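Local coordinates for Amuc_1102 (Akkermansia muciniphila, PDB 7DSZ), which is of unknown function but adopts an immunoglobulin-like fold related to archaeal type IV pilus proteins and may have a pilus-like role, at the interface of chains A and B. Coordinates in Å, arbitrary orientation; residue numbers count along the deposited sequence, not the author numbering. Chains: chain A/B, Amuc_1102.

The interface of chains A and B. Residues chain A 12-13, 66, 68, 70-72, 102; chain B 84, 86-87, 92, 122, 172, 174-175.
The guanidinium of B:Arg122 is sandwiched between the two copies of this immunoglobulin-like, pilus-related protein: the backbone carbonyl carbon of A:Ile71 lies toward the rim of one face, and the phenol oxygen of B:Tyr175 sits above the opposite one. Around its edge, in plane, stand the hydroxyl of A:Ser68, the carboxylate of A:Asp72 and a water, with OG of A:Ser13 merely alongside. That carboxylate is stacked on the ring of B:Tyr174, the planes 9° apart, with CB of A:Asp72 over the ring centre in a CH-pi contact. B:Arg122 leaves helix 117-124 with CG anti to the backbone N (chi1 -177°) and runs extended into chain A, its CD 3.4 Å from CB of A:Tyr70 as the two side chains slide past each other in opposite directions. At the tip NH1 and NH2 of B:Arg122 close end-on upon one atom, OD1 of A:Asp72, forming a salt bridge, with NH1 at 2.9 Å on the anti lone pair and NH2 approaching from above the carboxylate plane. The syn lone pair of A:Asp72 OD1 takes the hydroxyl OG1 of A:Thr12 at 2.7 Å, while the backbone N of A:Thr12 binds OD2, so A:Thr12 probably helps orient the acid. NE points nearly straight at OG of A:Ser68 (168° at H). An alanine at B:Arg122 would remove the guanidinium and its bonds to A:Asp72 and A:Ser68, and would probably loosen the patch. Within chain B, OD2 of B:Asp86 meets NH2 of B:Arg122 at 3.0 Å, a second acid that helps fix the guanidinium's rotation and would partly balance its charge. OD1 of B:Asp86 accepts the backbone N of A:Ser68 nearly along the C-O axis and OG of A:Ser68, at 2.7 Å, on the syn lone pair. ND2 of B:Asn84 donates in plane to the carbonyl O of A:Thr12 at 2.9 Å. A water joins OG1 of A:Thr12 to B:Asn84, B:Asp86 and B:Tyr175. The pairing may be a crystal contact.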
loop_
_atom_site.group_PDB
_atom_site.type_symbol
_atom_site.label_atom_id
_atom_site.label_comp_id
_atom_site.label_asym_id
_atom_site.label_seq_id
_atom_site.Cartn_x
_atom_site.Cartn_y
_atom_site.Cartn_z
ATOM N N THR A 12 -10.212 -0.848 23.601
ATOM C CA THR A 12 -9.221 -1.132 24.630
ATOM C C THR A 12 -9.279 -0.123 25.768
ATOM O O THR A 12 -8.488 -0.220 26.712
ATOM C CB THR A 12 -7.812 -1.150 24.022
ATOM O OG1 THR A 12 -7.439 0.177 23.638
ATOM C CG2 THR A 12 -7.774 -2.043 22.797
ATOM N N SER A 13 -10.200 0.836 25.693
ATOM C CA SER A 13 -10.318 1.935 26.635
ATOM C C SER A 13 -11.290 1.585 27.758
ATOM O O SER A 13 -11.910 0.519 27.776
ATOM C CB SER A 13 -10.794 3.196 25.918
ATOM O OG SER A 13 -9.986 3.497 24.794
ATOM N N PRO A 66 -9.181 9.560 28.784
ATOM C CA PRO A 66 -8.402 8.322 28.909
ATOM C C PRO A 66 -7.004 8.584 29.449
ATOM O O PRO A 66 -6.385 9.616 29.176
ATOM C CB PRO A 66 -8.358 7.780 27.473
ATOM C CG PRO A 66 -8.696 8.934 26.599
ATOM C CD PRO A 66 -9.603 9.823 27.398
ATOM N N SER A 68 -4.232 7.284 28.686
ATOM C CA SER A 68 -3.189 7.323 27.668
ATOM C C SER A 68 -3.179 8.619 26.875
ATOM O O SER A 68 -2.185 8.902 26.197
ATOM C CB SER A 68 -3.358 6.150 26.705
ATOM O OG SER A 68 -4.564 6.285 25.964
ATOM N N TYR A 70 -5.275 9.245 24.385
ATOM C CA TYR A 70 -5.697 8.909 23.035
ATOM C C TYR A 70 -6.949 8.051 23.099
ATOM O O TYR A 70 -7.227 7.397 24.110
ATOM C CB TYR A 70 -4.623 8.112 22.275
ATOM C CG TYR A 70 -3.344 8.831 21.944
ATOM C CD1 TYR A 70 -2.347 9.008 22.902
ATOM C CD2 TYR A 70 -3.105 9.291 20.652
ATOM C CE1 TYR A 70 -1.159 9.648 22.587
ATOM C CE2 TYR A 70 -1.926 9.926 20.330
ATOM C CZ TYR A 70 -0.955 10.099 21.299
ATOM O OH TYR A 70 0.216 10.735 20.967
ATOM N N ILE A 71 -7.680 8.026 21.986
ATOM C CA ILE A 71 -8.732 7.049 21.761
ATOM C C ILE A 71 -8.278 6.112 20.641
ATOM O O ILE A 71 -7.375 6.427 19.858
ATOM C CB ILE A 71 -10.087 7.711 21.431
ATOM C CG1 ILE A 71 -9.996 8.528 20.145
ATOM C CG2 ILE A 71 -10.537 8.626 22.576
ATOM C CD1 ILE A 71 -11.355 8.981 19.651
ATOM N N ASP A 72 -8.911 4.937 20.581
ATOM C CA ASP A 72 -8.470 3.877 19.671
ATOM C C ASP A 72 -8.500 4.328 18.220
ATOM O O ASP A 72 -7.538 4.105 17.473
ATOM C CB ASP A 72 -9.355 2.642 19.812
ATOM C CG ASP A 72 -9.061 1.850 21.061
ATOM O OD1 ASP A 72 -7.895 1.846 21.501
ATOM O OD2 ASP A 72 -10.004 1.226 21.577
ATOM N N ASN A 102 -5.165 5.794 17.067
ATOM C CA ASN A 102 -4.428 6.571 18.061
ATOM C C ASN A 102 -4.691 8.060 17.869
ATOM O O ASN A 102 -3.788 8.843 17.579
ATOM C CB ASN A 102 -2.920 6.297 17.999
ATOM C CG ASN A 102 -2.575 4.846 18.226
ATOM O OD1 ASN A 102 -3.253 4.129 18.977
ATOM N ND2 ASN A 102 -1.510 4.392 17.566
ATOM N N ASN B 84 -1.582 -2.187 28.877
ATOM C CA ASN B 84 -2.647 -1.301 28.410
ATOM C C ASN B 84 -2.567 0.030 29.147
ATOM O O ASN B 84 -2.782 0.080 30.366
ATOM C CB ASN B 84 -4.023 -1.947 28.612
ATOM C CG ASN B 84 -5.155 -1.178 27.924
ATOM O OD1 ASN B 84 -5.041 0.017 27.641
ATOM N ND2 ASN B 84 -6.260 -1.867 27.667
ATOM N N ASP B 86 -4.596 2.439 29.212
ATOM C CA ASP B 86 -5.904 2.921 29.629
ATOM C C ASP B 86 -6.556 2.038 30.684
ATOM O O ASP B 86 -7.547 2.459 31.286
ATOM C CB ASP B 86 -6.835 3.049 28.414
ATOM C CG ASP B 86 -6.437 4.191 27.491
ATOM O OD1 ASP B 86 -5.996 5.243 28.000
ATOM O OD2 ASP B 86 -6.564 4.040 26.255
ATOM N N ARG B 87 -6.031 0.830 30.915
ATOM C CA ARG B 87 -6.530 -0.075 31.957
ATOM C C ARG B 87 -5.314 -0.829 32.493
ATOM O O ARG B 87 -4.881 -1.815 31.891
ATOM C CB ARG B 87 -7.584 -1.029 31.408
ATOM C CG ARG B 87 -8.791 -0.344 30.771
ATOM C CD ARG B 87 -9.580 -1.285 29.880
ATOM N NE ARG B 87 -10.149 -2.402 30.627
ATOM C CZ ARG B 87 -10.944 -3.327 30.097
ATOM N NH1 ARG B 87 -11.270 -3.274 28.809
ATOM N NH2 ARG B 87 -11.414 -4.308 30.856
ATOM N N LEU B 92 -2.047 -5.889 26.615
ATOM C CA LEU B 92 -2.506 -5.920 25.232
ATOM C C LEU B 92 -1.553 -6.789 24.426
ATOM O O LEU B 92 -0.337 -6.598 24.492
ATOM C CB LEU B 92 -2.559 -4.515 24.627
ATOM C CG LEU B 92 -3.573 -3.568 25.268
ATOM C CD1 LEU B 92 -3.438 -2.181 24.695
ATOM C CD2 LEU B 92 -4.963 -4.117 25.051
ATOM N N ARG B 122 1.335 6.643 22.955
ATOM C CA ARG B 122 0.142 6.253 23.691
ATOM C C ARG B 122 0.471 5.194 24.738
ATOM O O ARG B 122 0.010 5.277 25.883
ATOM C CB ARG B 122 -0.928 5.750 22.728
ATOM C CG ARG B 122 -2.231 5.393 23.399
ATOM C CD ARG B 122 -3.288 4.964 22.401
ATOM N NE ARG B 122 -4.551 4.707 23.080
ATOM C CZ ARG B 122 -5.533 3.962 22.593
ATOM N NH1 ARG B 122 -5.415 3.391 21.392
ATOM N NH2 ARG B 122 -6.634 3.783 23.314
ATOM N N THR B 172 -5.635 -7.126 20.514
ATOM C CA THR B 172 -6.296 -5.998 19.887
ATOM C C THR B 172 -5.671 -5.729 18.525
ATOM O O THR B 172 -4.463 -5.906 18.342
ATOM C CB THR B 172 -6.219 -4.734 20.747
ATOM O OG1 THR B 172 -6.901 -3.670 20.074
ATOM C CG2 THR B 172 -4.773 -4.313 21.009
ATOM N N TYR B 174 -5.990 -2.640 17.430
ATOM C CA TYR B 174 -5.464 -1.306 17.649
ATOM C C TYR B 174 -3.995 -1.405 18.036
ATOM O O TYR B 174 -3.448 -2.498 18.194
ATOM C CB TYR B 174 -6.308 -0.572 18.690
ATOM C CG TYR B 174 -7.715 -0.367 18.157
ATOM C CD1 TYR B 174 -7.923 0.312 16.954
ATOM C CD2 TYR B 174 -8.819 -0.874 18.820
ATOM C CE1 TYR B 174 -9.190 0.497 16.446
ATOM C CE2 TYR B 174 -10.098 -0.695 18.316
ATOM C CZ TYR B 174 -10.276 -0.006 17.130
ATOM O OH TYR B 174 -11.539 0.178 16.620
ATOM N N TYR B 175 -3.339 -0.256 18.132
ATOM C CA TYR B 175 -1.884 -0.195 18.206
ATOM C C TYR B 175 -1.301 -1.087 17.104
ATOM O O TYR B 175 -0.584 -2.049 17.396
ATOM C CB TYR B 175 -1.367 -0.635 19.568
ATOM C CG TYR B 175 -1.942 0.101 20.761
ATOM C CD1 TYR B 175 -3.161 -0.280 21.312
ATOM C CD2 TYR B 175 -1.254 1.157 21.340
ATOM C CE1 TYR B 175 -3.686 0.373 22.402
ATOM C CE2 TYR B 175 -1.771 1.819 22.440
ATOM C CZ TYR B 175 -2.987 1.412 22.964
ATOM O OH TYR B 175 -3.520 2.051 24.053
HETATM O O HOH W 1 -5.148 2.291 18.048
HETATM O O HOH W 2 -5.637 1.319 25.239
#